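Local coordinates for ATP-dependent helicase FUN30 (Saccharomyces cerevisiae S288c, PDB 5GN1), which uses ATP hydrolysis to remodel nucleosomes, supporting DNA repair and heterochromatin organization, and is represented here by the C-terminal part of its ATPase domain, at residues A189-L194 and S223-K228; T196-K201 and D253-I258; L210-L215 and F229-G234; S111-L116 and L215-M220. All blocks are in the same frame, centred on the assembly; numbering follows the deposited sequence.

All four contacts lie in or against the RecA-like C-terminal lobe of this SNF2-family ATPase. Helix 212-224 serves contacts 1, 3 and 4, whereas helix 185-200 serves contacts 1 and 2. Contacts 1 and 2, with centres about 8 Å apart, pack helix 185-200 at the end of the lobe where Y227 and P255 sit. Contacts 2 and 3 are about 17 Å apart but join through neighbouring parallel strands, with I258 N 2.8 Å from L230 O. Contacts 3 and 4, about 10 Å apart, share L215. Between contacts 1 and 4, L190 CD2 comes within 3.6 Å of L218 CD2, so the two helices also touch directly there.

Contact 1: residues A189-L194 and S223-K228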
loop_
_atom_site.group_PDB
_atom_site.type_symbol
_atom_site.label_atom_id
_atom_site.label_comp_id
_atom_site.label_asym_id
_atom_site.label_seq_id
_atom_site.Cartn_x
_atom_site.Cartn_y
_atom_site.Cartn_z
ATOM N N ALA A 189 -9.792 -4.535 -9.402
ATOM C CA ALA A 189 -10.502 -5.524 -8.602
ATOM C C ALA A 189 -11.321 -4.865 -7.497
ATOM O O ALA A 189 -12.460 -5.267 -7.239
ATOM C CB ALA A 189 -9.509 -6.527 -8.014
ATOM N N LEU A 190 -10.755 -3.857 -6.824
ATOM C CA LEU A 190 -11.449 -3.226 -5.700
ATOM C C LEU A 190 -12.736 -2.546 -6.156
ATOM O O LEU A 190 -13.751 -2.574 -5.454
ATOM C CB LEU A 190 -10.520 -2.209 -5.031
ATOM C CG LEU A 190 -11.149 -1.379 -3.913
ATOM C CD1 LEU A 190 -11.396 -2.254 -2.686
ATOM C CD2 LEU A 190 -10.238 -0.193 -3.556
ATOM N N LYS A 191 -12.691 -1.909 -7.327
ATOM C CA LYS A 191 -13.834 -1.173 -7.850
ATOM C C LYS A 191 -14.988 -2.115 -8.159
ATOM O O LYS A 191 -16.156 -1.802 -7.879
ATOM C CB LYS A 191 -13.360 -0.389 -9.079
ATOM C CG LYS A 191 -14.371 0.125 -10.046
ATOM C CD LYS A 191 -13.605 0.636 -11.277
ATOM C CE LYS A 191 -14.535 1.034 -12.409
ATOM N NZ LYS A 191 -15.346 2.235 -12.064
ATOM N N LYS A 192 -14.672 -3.301 -8.675
ATOM C CA LYS A 192 -15.698 -4.311 -8.916
ATOM C C LYS A 192 -16.309 -4.796 -7.604
ATOM O O LYS A 192 -17.538 -4.825 -7.446
ATOM C CB LYS A 192 -15.090 -5.472 -9.704
ATOM C CG LYS A 192 -16.034 -6.632 -9.932
ATOM C CD LYS A 192 -15.425 -7.695 -10.826
ATOM C CE LYS A 192 -16.367 -8.889 -10.968
ATOM N NZ LYS A 192 -15.812 -9.905 -11.903
ATOM N N LEU A 193 -15.463 -5.133 -6.630
ATOM C CA LEU A 193 -15.972 -5.621 -5.354
ATOM C C LEU A 193 -16.772 -4.553 -4.611
ATOM O O LEU A 193 -17.818 -4.856 -4.019
ATOM C CB LEU A 193 -14.816 -6.122 -4.498
ATOM C CG LEU A 193 -15.236 -6.869 -3.236
ATOM C CD1 LEU A 193 -16.237 -7.984 -3.566
ATOM C CD2 LEU A 193 -14.026 -7.423 -2.514
ATOM N N LEU A 194 -16.307 -3.296 -4.631
ATOM C CA LEU A 194 -17.030 -2.228 -3.943
ATOM C C LEU A 194 -18.410 -1.995 -4.560
ATOM O O LEU A 194 -19.381 -1.724 -3.841
ATOM C CB LEU A 194 -16.208 -0.938 -3.960
ATOM C CG LEU A 194 -14.946 -0.936 -3.080
ATOM C CD1 LEU A 194 -14.268 0.406 -3.162
ATOM C CD2 LEU A 194 -15.264 -1.301 -1.635
ATOM N N SER A 223 -12.729 8.905 -3.697
ATOM C CA SER A 223 -13.329 10.162 -4.129
ATOM C C SER A 223 -13.696 10.118 -5.605
ATOM O O SER A 223 -14.785 10.560 -5.995
ATOM C CB SER A 223 -12.369 11.322 -3.850
ATOM O OG SER A 223 -12.889 12.552 -4.335
ATOM N N THR A 224 -12.799 9.588 -6.444
ATOM C CA THR A 224 -13.131 9.405 -7.851
ATOM C C THR A 224 -14.364 8.527 -8.011
ATOM O O THR A 224 -15.198 8.776 -8.884
ATOM C CB THR A 224 -11.942 8.802 -8.607
ATOM O OG1 THR A 224 -10.912 9.785 -8.745
ATOM C CG2 THR A 224 -12.350 8.299 -10.003
ATOM N N LEU A 225 -14.507 7.498 -7.167
ATOM C CA LEU A 225 -15.615 6.555 -7.290
ATOM C C LEU A 225 -16.879 7.056 -6.602
ATOM O O LEU A 225 -17.896 6.352 -6.614
ATOM C CB LEU A 225 -15.217 5.184 -6.717
ATOM C CG LEU A 225 -14.158 4.352 -7.467
ATOM C CD1 LEU A 225 -13.731 3.131 -6.646
ATOM C CD2 LEU A 225 -14.650 3.907 -8.865
ATOM N N ASP A 226 -16.812 8.238 -5.988
ATOM C CA ASP A 226 -17.947 8.894 -5.349
ATOM C C ASP A 226 -18.471 8.103 -4.148
ATOM O O ASP A 226 -19.668 8.132 -3.849
ATOM C CB ASP A 226 -19.073 9.152 -6.363
ATOM C CG ASP A 226 -20.039 10.228 -5.900
ATOM O OD1 ASP A 226 -19.600 11.143 -5.164
ATOM O OD2 ASP A 226 -21.235 10.150 -6.269
ATOM N N TYR A 227 -17.586 7.405 -3.439
ATOM C CA TYR A 227 -17.933 6.732 -2.188
ATOM C C TYR A 227 -17.391 7.543 -1.018
ATOM O O TYR A 227 -16.176 7.755 -0.924
ATOM C CB TYR A 227 -17.351 5.320 -2.132
ATOM C CG TYR A 227 -17.832 4.331 -3.176
ATOM C CD1 TYR A 227 -19.174 4.201 -3.496
ATOM C CD2 TYR A 227 -16.925 3.495 -3.815
ATOM C CE1 TYR A 227 -19.598 3.265 -4.454
ATOM C CE2 TYR A 227 -17.334 2.567 -4.748
ATOM C CZ TYR A 227 -18.666 2.456 -5.073
ATOM O OH TYR A 227 -19.028 1.520 -6.027
ATOM N N LYS A 228 -18.271 7.958 -0.112
ATOM C CA LYS A 228 -17.811 8.556 1.139
ATOM C C LYS A 228 -17.068 7.529 1.989
ATOM O O LYS A 228 -17.377 6.334 1.975
ATOM C CB LYS A 228 -18.984 9.128 1.950
ATOM C CG LYS A 228 -19.766 10.254 1.272
ATOM C CD LYS A 228 -21.000 10.647 2.120
ATOM C CE LYS A 228 -22.003 11.501 1.341
ATOM N NZ LYS A 228 -23.286 11.740 2.115
HETATM O O HOH W 1 -17.076 0.818 -7.460
#
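A Schellman motif ends helix 212-224, and the residues on either side of its turn, L225 and Y227, pack on K191 and L194 of helix 185-200. D226 supplies the positive phi (65°), and its N bonds back to S223 O at 3.1 Å. L225 reaches K191 with CD2, which lies 3.7 Å from NZ and 4.0 Å from CG of that lysine. The K191 chain is extended as far as CE and bends only at chi4 (67°), which carries NZ back over the leucine methyl. Next along helix 185-200, L194 meets the Y227 ring obliquely: L194 CB is 3.8 Å from Y227 CE2, and L194 CD1 is 4.1 Å from both CE2 and CD2 of Y227. One ring face carries the carbonyl oxygen of L225, 3.9 Å above the ring centre, so the turn folds back over its own tyrosine. The phenol oxygen reaches helix 185-200 through a water, which donates to K191 O at 2.8 Å and also bonds Y227 OH. L194 also rests on I277 of strand 275-278 in the sheet and on L222 of helix 212-224. Helices packed side by side on a parallel sheet in this way are typical of the RecA-like alpha/beta fold.

Contact 2: residues T196-K201 and D253-I258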
loop_
_atom_site.group_PDB
_atom_site.type_symbol
_atom_site.label_atom_id
_atom_site.label_comp_id
_atom_site.label_asym_id
_atom_site.label_seq_id
_atom_site.Cartn_x
_atom_site.Cartn_y
_atom_site.Cartn_z
ATOM N N THR A 196 -20.350 -4.246 -5.990
ATOM C CA THR A 196 -21.203 -5.306 -5.465
ATOM C C THR A 196 -21.661 -5.000 -4.041
ATOM O O THR A 196 -22.854 -5.073 -3.735
ATOM C CB THR A 196 -20.461 -6.641 -5.506
ATOM O OG1 THR A 196 -20.167 -6.978 -6.867
ATOM C CG2 THR A 196 -21.312 -7.726 -4.882
ATOM N N ILE A 197 -20.720 -4.655 -3.154
ATOM C CA ILE A 197 -21.040 -4.475 -1.736
ATOM C C ILE A 197 -21.948 -3.271 -1.540
ATOM O O ILE A 197 -22.945 -3.326 -0.803
ATOM C CB ILE A 197 -19.741 -4.314 -0.916
ATOM C CG1 ILE A 197 -18.932 -5.608 -0.892
ATOM C CG2 ILE A 197 -20.038 -3.807 0.507
ATOM C CD1 ILE A 197 -17.530 -5.404 -0.331
ATOM N N ILE A 198 -21.607 -2.158 -2.174
ATOM C CA ILE A 198 -22.222 -0.877 -1.844
ATOM C C ILE A 198 -23.463 -0.617 -2.689
ATOM O O ILE A 198 -24.495 -0.191 -2.169
ATOM C CB ILE A 198 -21.186 0.257 -1.984
ATOM C CG1 ILE A 198 -20.030 0.038 -1.005
ATOM C CG2 ILE A 198 -21.830 1.615 -1.705
ATOM C CD1 ILE A 198 -18.846 0.953 -1.255
ATOM N N VAL A 199 -23.400 -0.881 -3.993
ATOM C CA VAL A 199 -24.546 -0.613 -4.854
ATOM C C VAL A 199 -25.520 -1.785 -4.844
ATOM O O VAL A 199 -26.719 -1.602 -4.619
ATOM C CB VAL A 199 -24.077 -0.276 -6.282
ATOM C CG1 VAL A 199 -25.253 0.194 -7.136
ATOM C CG2 VAL A 199 -23.003 0.795 -6.244
ATOM N N ASP A 200 -25.024 -3.008 -5.055
ATOM C CA ASP A 200 -25.923 -4.155 -5.176
ATOM C C ASP A 200 -26.385 -4.679 -3.814
ATOM O O ASP A 200 -27.570 -4.972 -3.629
ATOM C CB ASP A 200 -25.246 -5.263 -5.979
ATOM C CG ASP A 200 -24.882 -4.824 -7.388
ATOM O OD1 ASP A 200 -25.442 -3.814 -7.865
ATOM O OD2 ASP A 200 -24.040 -5.495 -8.024
ATOM N N LYS A 201 -25.477 -4.808 -2.848
ATOM C CA LYS A 201 -25.831 -5.317 -1.530
ATOM C C LYS A 201 -26.257 -4.228 -0.558
ATOM O O LYS A 201 -26.851 -4.548 0.470
ATOM C CB LYS A 201 -24.656 -6.105 -0.922
ATOM C CG LYS A 201 -24.327 -7.398 -1.630
ATOM C CD LYS A 201 -23.181 -8.127 -0.931
ATOM C CE LYS A 201 -22.857 -9.445 -1.626
ATOM N NZ LYS A 201 -21.767 -10.178 -0.929
ATOM N N ASP A 253 -25.010 6.808 4.889
ATOM C CA ASP A 253 -24.483 7.162 3.578
ATOM C C ASP A 253 -22.956 7.155 3.519
ATOM O O ASP A 253 -22.390 7.648 2.534
ATOM C CB ASP A 253 -25.009 8.540 3.161
ATOM C CG ASP A 253 -24.912 8.780 1.659
ATOM O OD1 ASP A 253 -25.174 7.837 0.875
ATOM O OD2 ASP A 253 -24.586 9.928 1.268
ATOM N N ILE A 254 -22.278 6.641 4.547
ATOM C CA ILE A 254 -20.825 6.477 4.510
ATOM C C ILE A 254 -20.534 4.986 4.430
ATOM O O ILE A 254 -20.540 4.300 5.462
ATOM C CB ILE A 254 -20.129 7.092 5.732
ATOM C CG1 ILE A 254 -20.515 8.559 5.911
ATOM C CG2 ILE A 254 -18.602 7.003 5.577
ATOM C CD1 ILE A 254 -19.703 9.266 7.016
ATOM N N PRO A 255 -20.271 4.439 3.243
ATOM C CA PRO A 255 -20.193 2.978 3.131
ATOM C C PRO A 255 -18.859 2.388 3.555
ATOM O O PRO A 255 -18.801 1.174 3.801
ATOM C CB PRO A 255 -20.465 2.730 1.641
ATOM C CG PRO A 255 -19.941 3.997 0.969
ATOM C CD PRO A 255 -20.311 5.102 1.927
ATOM N N ILE A 256 -17.797 3.192 3.665
ATOM C CA ILE A 256 -16.426 2.677 3.698
ATOM C C ILE A 256 -15.665 3.254 4.880
ATOM O O ILE A 256 -15.688 4.470 5.110
ATOM C CB ILE A 256 -15.659 2.993 2.404
ATOM C CG1 ILE A 256 -16.351 2.357 1.208
ATOM C CG2 ILE A 256 -14.206 2.488 2.501
ATOM C CD1 ILE A 256 -15.652 2.663 -0.092
ATOM N N PHE A 257 -14.958 2.382 5.597
ATOM C CA PHE A 257 -13.969 2.743 6.609
ATOM C C PHE A 257 -12.640 2.145 6.161
ATOM O O PHE A 257 -12.545 0.927 5.982
ATOM C CB PHE A 257 -14.366 2.188 7.979
ATOM C CG PHE A 257 -14.007 3.077 9.138
ATOM C CD1 PHE A 257 -12.818 3.771 9.158
ATOM C CD2 PHE A 257 -14.879 3.226 10.209
ATOM C CE1 PHE A 257 -12.496 4.594 10.247
ATOM C CE2 PHE A 257 -14.558 4.041 11.288
ATOM C CZ PHE A 257 -13.365 4.725 11.298
ATOM N N ILE A 258 -11.620 2.985 5.957
ATOM C CA ILE A 258 -10.295 2.492 5.600
ATOM C C ILE A 258 -9.397 2.587 6.829
ATOM O O ILE A 258 -9.426 3.587 7.561
ATOM C CB ILE A 258 -9.700 3.236 4.382
ATOM C CG1 ILE A 258 -9.303 4.677 4.723
ATOM C CG2 ILE A 258 -10.660 3.191 3.180
ATOM C CD1 ILE A 258 -8.662 5.402 3.537
#
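I198, near the end of helix 185-200, presses its side chain against P255 and I256, where the chain enters strand 256-260 of the parallel RecA-like sheet. The contact is wholly apolar, and its centre is a single methyl: I198 CD1 lies 3.8 Å from P255 CB and the same distance from both CG1 and CD1 of I256. The other branch helps as well, since I198 CG2 is 3.8 Å from P255 CB, so the proline ring is straddled by the two arms of the isoleucine. That fork follows from the torsions. With chi1 at -62° CG1 stands beside the backbone N while CG2 takes the place opposite it, and chi2 of 169° extends CD1 to where it touches P255 CB and the CG1-CD1 arm of I256. The isoleucine crosses both partners at about a right angle.

Around this first shell, Y227 touches both I198 and I256, closing the apolar patch along one flank, and L222 of helix 212-224 covers I256. The backbones are positioned separately: P255 is hydrogen-bonded to V205 and I256 to L230, which fixes the strand between its two neighbours in the sheet. On the helix side, D200 forms a salt bridge with K195, and I197 is bonded through its backbone to E203. The helix widens to a pi-type turn at 196-200, where K201 N reaches the carbonyl five residues back, T196 O, at 2.8 Å.

Contact 3: residues L210-L215 and F229-G234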
loop_
_atom_site.group_PDB
_atom_site.type_symbol
_atom_site.label_atom_id
_atom_site.label_comp_id
_atom_site.label_asym_id
_atom_site.label_seq_id
_atom_site.Cartn_x
_atom_site.Cartn_y
_atom_site.Cartn_z
ATOM N N LEU A 210 -1.569 -2.711 5.163
ATOM C CA LEU A 210 -0.365 -2.582 5.974
ATOM C C LEU A 210 0.439 -1.341 5.626
ATOM O O LEU A 210 1.420 -1.045 6.316
ATOM C CB LEU A 210 0.525 -3.824 5.825
ATOM C CG LEU A 210 0.144 -5.018 6.707
ATOM C CD1 LEU A 210 0.944 -6.254 6.330
ATOM C CD2 LEU A 210 0.347 -4.683 8.177
ATOM N N PHE A 211 0.039 -0.607 4.591
ATOM C CA PHE A 211 0.803 0.516 4.062
ATOM C C PHE A 211 -0.038 1.776 4.184
ATOM O O PHE A 211 -1.099 1.874 3.555
ATOM C CB PHE A 211 1.179 0.283 2.593
ATOM C CG PHE A 211 2.120 -0.864 2.370
ATOM C CD1 PHE A 211 1.639 -2.144 2.138
ATOM C CD2 PHE A 211 3.498 -0.658 2.366
ATOM C CE1 PHE A 211 2.517 -3.210 1.924
ATOM C CE2 PHE A 211 4.382 -1.709 2.144
ATOM C CZ PHE A 211 3.893 -2.987 1.926
ATOM N N THR A 212 0.433 2.744 4.974
ATOM C CA THR A 212 -0.258 4.033 5.014
ATOM C C THR A 212 -0.212 4.739 3.668
ATOM O O THR A 212 -1.145 5.475 3.324
ATOM C CB THR A 212 0.330 4.939 6.100
ATOM O OG1 THR A 212 1.756 4.970 5.982
ATOM C CG2 THR A 212 -0.062 4.431 7.484
ATOM N N GLN A 213 0.855 4.519 2.885
ATOM C CA GLN A 213 0.923 5.079 1.533
ATOM C C GLN A 213 -0.209 4.568 0.652
ATOM O O GLN A 213 -0.715 5.295 -0.218
ATOM C CB GLN A 213 2.259 4.733 0.887
ATOM C CG GLN A 213 3.490 5.391 1.469
ATOM C CD GLN A 213 4.756 4.795 0.860
ATOM O OE1 GLN A 213 5.070 3.618 1.071
ATOM N NE2 GLN A 213 5.472 5.595 0.091
ATOM N N VAL A 214 -0.586 3.301 0.824
ATOM C CA VAL A 214 -1.741 2.777 0.100
ATOM C C VAL A 214 -3.025 3.461 0.560
ATOM O O VAL A 214 -3.871 3.813 -0.265
ATOM C CB VAL A 214 -1.814 1.245 0.245
ATOM C CG1 VAL A 214 -3.198 0.709 -0.183
ATOM C CG2 VAL A 214 -0.695 0.581 -0.569
ATOM N N LEU A 215 -3.189 3.670 1.876
ATOM C CA LEU A 215 -4.370 4.387 2.371
ATOM C C LEU A 215 -4.482 5.784 1.757
ATOM O O LEU A 215 -5.578 6.226 1.378
ATOM C CB LEU A 215 -4.330 4.477 3.899
ATOM C CG LEU A 215 -4.459 3.119 4.614
ATOM C CD1 LEU A 215 -4.432 3.267 6.113
ATOM C CD2 LEU A 215 -5.747 2.400 4.180
ATOM N N PHE A 229 -16.084 8.005 2.752
ATOM C CA PHE A 229 -15.274 7.109 3.558
ATOM C C PHE A 229 -14.789 7.846 4.799
ATOM O O PHE A 229 -14.801 9.076 4.860
ATOM C CB PHE A 229 -14.075 6.565 2.754
ATOM C CG PHE A 229 -13.054 7.623 2.414
ATOM C CD1 PHE A 229 -13.196 8.396 1.268
ATOM C CD2 PHE A 229 -11.979 7.863 3.260
ATOM C CE1 PHE A 229 -12.289 9.395 0.972
ATOM C CE2 PHE A 229 -11.053 8.855 2.970
ATOM C CZ PHE A 229 -11.213 9.630 1.831
ATOM N N LEU A 230 -14.370 7.071 5.797
ATOM C CA LEU A 230 -13.624 7.556 6.949
ATOM C C LEU A 230 -12.333 6.764 7.049
ATOM O O LEU A 230 -12.188 5.695 6.436
ATOM C CB LEU A 230 -14.422 7.409 8.253
ATOM C CG LEU A 230 -15.756 8.158 8.300
ATOM C CD1 LEU A 230 -16.707 7.485 9.298
ATOM C CD2 LEU A 230 -15.540 9.634 8.654
ATOM N N ARG A 231 -11.400 7.285 7.842
ATOM C CA ARG A 231 -10.084 6.673 7.954
ATOM C C ARG A 231 -9.600 6.688 9.395
ATOM O O ARG A 231 -9.802 7.667 10.114
ATOM C CB ARG A 231 -9.074 7.400 7.056
ATOM C CG ARG A 231 -7.613 7.099 7.375
ATOM C CD ARG A 231 -6.712 7.662 6.294
ATOM N NE ARG A 231 -5.304 7.346 6.522
ATOM C CZ ARG A 231 -4.346 7.586 5.630
ATOM N NH1 ARG A 231 -4.664 8.135 4.466
ATOM N NH2 ARG A 231 -3.082 7.294 5.905
ATOM N N LEU A 232 -8.956 5.595 9.807
ATOM C CA LEU A 232 -8.400 5.453 11.147
ATOM C C LEU A 232 -7.154 4.593 11.039
ATOM O O LEU A 232 -7.242 3.433 10.619
ATOM C CB LEU A 232 -9.415 4.820 12.124
ATOM C CG LEU A 232 -9.110 4.755 13.635
ATOM C CD1 LEU A 232 -10.380 4.427 14.390
ATOM C CD2 LEU A 232 -8.024 3.734 14.008
ATOM N N ASP A 233 -6.005 5.139 11.430
ATOM C CA ASP A 233 -4.756 4.392 11.348
ATOM C C ASP A 233 -3.972 4.615 12.638
ATOM O O ASP A 233 -4.483 5.164 13.618
ATOM C CB ASP A 233 -3.980 4.780 10.076
ATOM C CG ASP A 233 -3.703 6.280 9.960
ATOM O OD1 ASP A 233 -3.443 6.938 10.980
ATOM O OD2 ASP A 233 -3.748 6.815 8.831
ATOM N N GLY A 234 -2.712 4.179 12.647
ATOM C CA GLY A 234 -1.910 4.324 13.850
ATOM C C GLY A 234 -1.544 5.751 14.195
ATOM O O GLY A 234 -1.095 6.005 15.319
#
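The guanidinium of R231 carries L215 CB over one face, 3.5 Å above the plane and over its centre, and has the D233 carboxylate at its edge, in plane. L215 CB is 3.6 Å from R231 CZ, and L215 CD1 lies 4.3 Å from D233 CB, just past the end of strand 229-232. T212 O approaches R231 NH2 obliquely at 3.7 Å without a hydrogen bond. Along the edge, the grip is side-on and falls on one oxygen: R231 NE reaches D233 OD2 at 2.8 Å (147° at the hydrogen) and R231 NH2 reaches it at 3.0 Å. D233 OD2 is met by NE on its anti side, tilted 28° out of the carboxylate plane, and by NH2 nearly along its C-O bond. An extended chain from CG to NE carries the guanidinium from strand 229-232 across to helix 212-224. There its remaining nitrogen, NH1, forms salt bridges with E219 and D216, while S235 holds D233 OD1. The strand follows this helix in sequence, completing a beta-alpha-beta crossover from strand 205-209. A leucine over its face and carboxylates at both ends fix the guanidinium; shared by three carboxylates, its charge is probably more than balanced and would offset their repulsion.

Contact 4: residues S111-L116 and L215-M220; sequences SLHPLL and LDILEM
H113 and I217 make a CH-pi contact, and two leucines fill in beside it. The methyl CG2 of I217 lies over one face of the H113 imidazole, 3.9 Å from its centroid and 26° off the normal. It is displaced toward the NE2-CD2 side, and I217 CG2 is 3.6 Å from H113 NE2. The other branch of the isoleucine serves the rest of the loop: chi1 of -65° places CG1 beside the backbone N, and an extended chi2 carries CD1 away from the helix. I217 CD1 lies 3.8 Å from L116 CD2, 4.1 Å from L115 CB and 4.0 Å from H113 CG. I217 therefore packs against H113, L115 and L116 with both branches in contact.

The histidine ring is steered by its own loop. Its chi1 of -152° places CG beside the carbonyl carbon, roughly anti to the backbone N, and points the ND1 edge at the L115 N-H; H113 ND1 accepts from L115 N at 3.0 Å. This bond is nearly straight, with the donor in the ring plane. The turn itself is closed by L116 N to H113 O at 3.1 Å. On the far side of the ring, NE2 bonds the carbonyl oxygen of W181. Further out, F158 of helix 157-166 also covers I217.

Loop 111-116, which follows helix 100-110, is thus packed onto helix 212-224 of the RecA-like lobe. Because ND1 accepts an N-H while NE2 faces a carbonyl, the buried imidazole is probably neutral with its proton on NE2, and these two bonds hold the ring's rotation so that one face is presented to I217 CG2.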
loop_
_atom_site.group_PDB
_atom_site.type_symbol
_atom_site.label_atom_id
_atom_site.label_comp_id
_atom_site.label_asym_id
_atom_site.label_seq_id
_atom_site.Cartn_x
_atom_site.Cartn_y
_atom_site.Cartn_z
ATOM N N SER A 111 3.309 -4.981 -6.654
ATOM C CA SER A 111 2.066 -5.745 -6.722
ATOM C C SER A 111 0.835 -4.924 -6.326
ATOM O O SER A 111 -0.291 -5.359 -6.591
ATOM C CB SER A 111 2.150 -6.965 -5.801
ATOM O OG SER A 111 3.335 -7.717 -6.020
ATOM N N LEU A 112 1.018 -3.775 -5.668
ATOM C CA LEU A 112 -0.079 -2.957 -5.149
ATOM C C LEU A 112 -0.437 -1.786 -6.051
ATOM O O LEU A 112 -1.607 -1.624 -6.417
ATOM C CB LEU A 112 0.274 -2.428 -3.749
ATOM C CG LEU A 112 0.520 -3.538 -2.745
ATOM C CD1 LEU A 112 0.940 -2.993 -1.368
ATOM C CD2 LEU A 112 -0.722 -4.425 -2.662
ATOM N N HIS A 113 0.541 -0.935 -6.389
ATOM C CA HIS A 113 0.229 0.304 -7.086
ATOM C C HIS A 113 1.466 0.985 -7.665
ATOM O O HIS A 113 2.463 1.177 -6.954
ATOM C CB HIS A 113 -0.489 1.273 -6.138
ATOM C CG HIS A 113 -1.394 2.217 -6.849
ATOM N ND1 HIS A 113 -0.924 3.185 -7.706
ATOM C CD2 HIS A 113 -2.744 2.323 -6.858
ATOM C CE1 HIS A 113 -1.945 3.851 -8.215
ATOM N NE2 HIS A 113 -3.060 3.341 -7.723
ATOM N N PRO A 114 1.435 1.355 -8.951
ATOM C CA PRO A 114 2.569 2.093 -9.544
ATOM C C PRO A 114 2.925 3.369 -8.820
ATOM O O PRO A 114 4.101 3.761 -8.824
ATOM C CB PRO A 114 2.079 2.403 -10.965
ATOM C CG PRO A 114 1.123 1.286 -11.285
ATOM C CD PRO A 114 0.460 0.914 -9.965
ATOM N N LEU A 115 1.950 4.057 -8.223
ATOM C CA LEU A 115 2.271 5.346 -7.620
ATOM C C LEU A 115 3.019 5.211 -6.308
ATOM O O LEU A 115 3.262 6.224 -5.658
ATOM C CB LEU A 115 1.000 6.177 -7.399
ATOM C CG LEU A 115 0.227 6.540 -8.677
ATOM C CD1 LEU A 115 -0.950 7.475 -8.349
ATOM C CD2 LEU A 115 1.152 7.143 -9.737
ATOM N N LEU A 116 3.357 3.991 -5.899
ATOM C CA LEU A 116 4.281 3.753 -4.802
ATOM C C LEU A 116 5.732 3.848 -5.253
ATOM O O LEU A 116 6.636 3.525 -4.476
ATOM C CB LEU A 116 4.027 2.374 -4.183
ATOM C CG LEU A 116 2.646 2.156 -3.559
ATOM C CD1 LEU A 116 2.462 0.674 -3.213
ATOM C CD2 LEU A 116 2.461 3.072 -2.343
ATOM N N LEU A 215 -3.189 3.670 1.876
ATOM C CA LEU A 215 -4.370 4.387 2.371
ATOM C C LEU A 215 -4.482 5.784 1.757
ATOM O O LEU A 215 -5.578 6.226 1.378
ATOM C CB LEU A 215 -4.330 4.477 3.899
ATOM C CG LEU A 215 -4.459 3.119 4.614
ATOM C CD1 LEU A 215 -4.432 3.267 6.113
ATOM C CD2 LEU A 215 -5.747 2.400 4.180
ATOM N N ASP A 216 -3.356 6.497 1.650
ATOM C CA ASP A 216 -3.356 7.804 0.995
ATOM C C ASP A 216 -3.844 7.701 -0.444
ATOM O O ASP A 216 -4.630 8.539 -0.911
ATOM C CB ASP A 216 -1.943 8.412 1.033
ATOM C CG ASP A 216 -1.401 8.601 2.458
ATOM O OD1 ASP A 216 -2.201 8.654 3.419
ATOM O OD2 ASP A 216 -0.162 8.723 2.620
ATOM N N ILE A 217 -3.378 6.693 -1.177
ATOM C CA ILE A 217 -3.811 6.559 -2.565
ATOM C C ILE A 217 -5.294 6.243 -2.624
ATOM O O ILE A 217 -6.023 6.753 -3.486
ATOM C CB ILE A 217 -2.990 5.481 -3.292
ATOM C CG1 ILE A 217 -1.528 5.907 -3.405
ATOM C CG2 ILE A 217 -3.571 5.242 -4.671
ATOM C CD1 ILE A 217 -0.598 4.764 -3.849
ATOM N N LEU A 218 -5.756 5.372 -1.724
ATOM C CA LEU A 218 -7.159 4.963 -1.736
ATOM C C LEU A 218 -8.085 6.137 -1.496
ATOM O O LEU A 218 -9.220 6.130 -1.979
ATOM C CB LEU A 218 -7.404 3.874 -0.685
ATOM C CG LEU A 218 -6.932 2.463 -1.007
ATOM C CD1 LEU A 218 -7.197 1.518 0.165
ATOM C CD2 LEU A 218 -7.616 1.953 -2.272
ATOM N N GLU A 219 -7.629 7.159 -0.764
ATOM C CA GLU A 219 -8.494 8.311 -0.537
ATOM C C GLU A 219 -8.870 8.976 -1.860
ATOM O O GLU A 219 -10.027 9.362 -2.065
ATOM C CB GLU A 219 -7.815 9.296 0.418
ATOM C CG GLU A 219 -7.676 8.763 1.853
ATOM C CD GLU A 219 -7.278 9.871 2.830
ATOM O OE1 GLU A 219 -7.335 11.044 2.430
ATOM O OE2 GLU A 219 -6.905 9.586 3.985
ATOM N N MET A 220 -7.919 9.072 -2.798
ATOM C CA MET A 220 -8.246 9.649 -4.100
ATOM C C MET A 220 -9.091 8.700 -4.935
ATOM O O MET A 220 -10.004 9.144 -5.641
ATOM C CB MET A 220 -6.973 10.031 -4.854
ATOM C CG MET A 220 -6.171 11.110 -4.165
ATOM S SD MET A 220 -5.074 11.913 -5.352
ATOM C CE MET A 220 -6.276 12.773 -6.368
#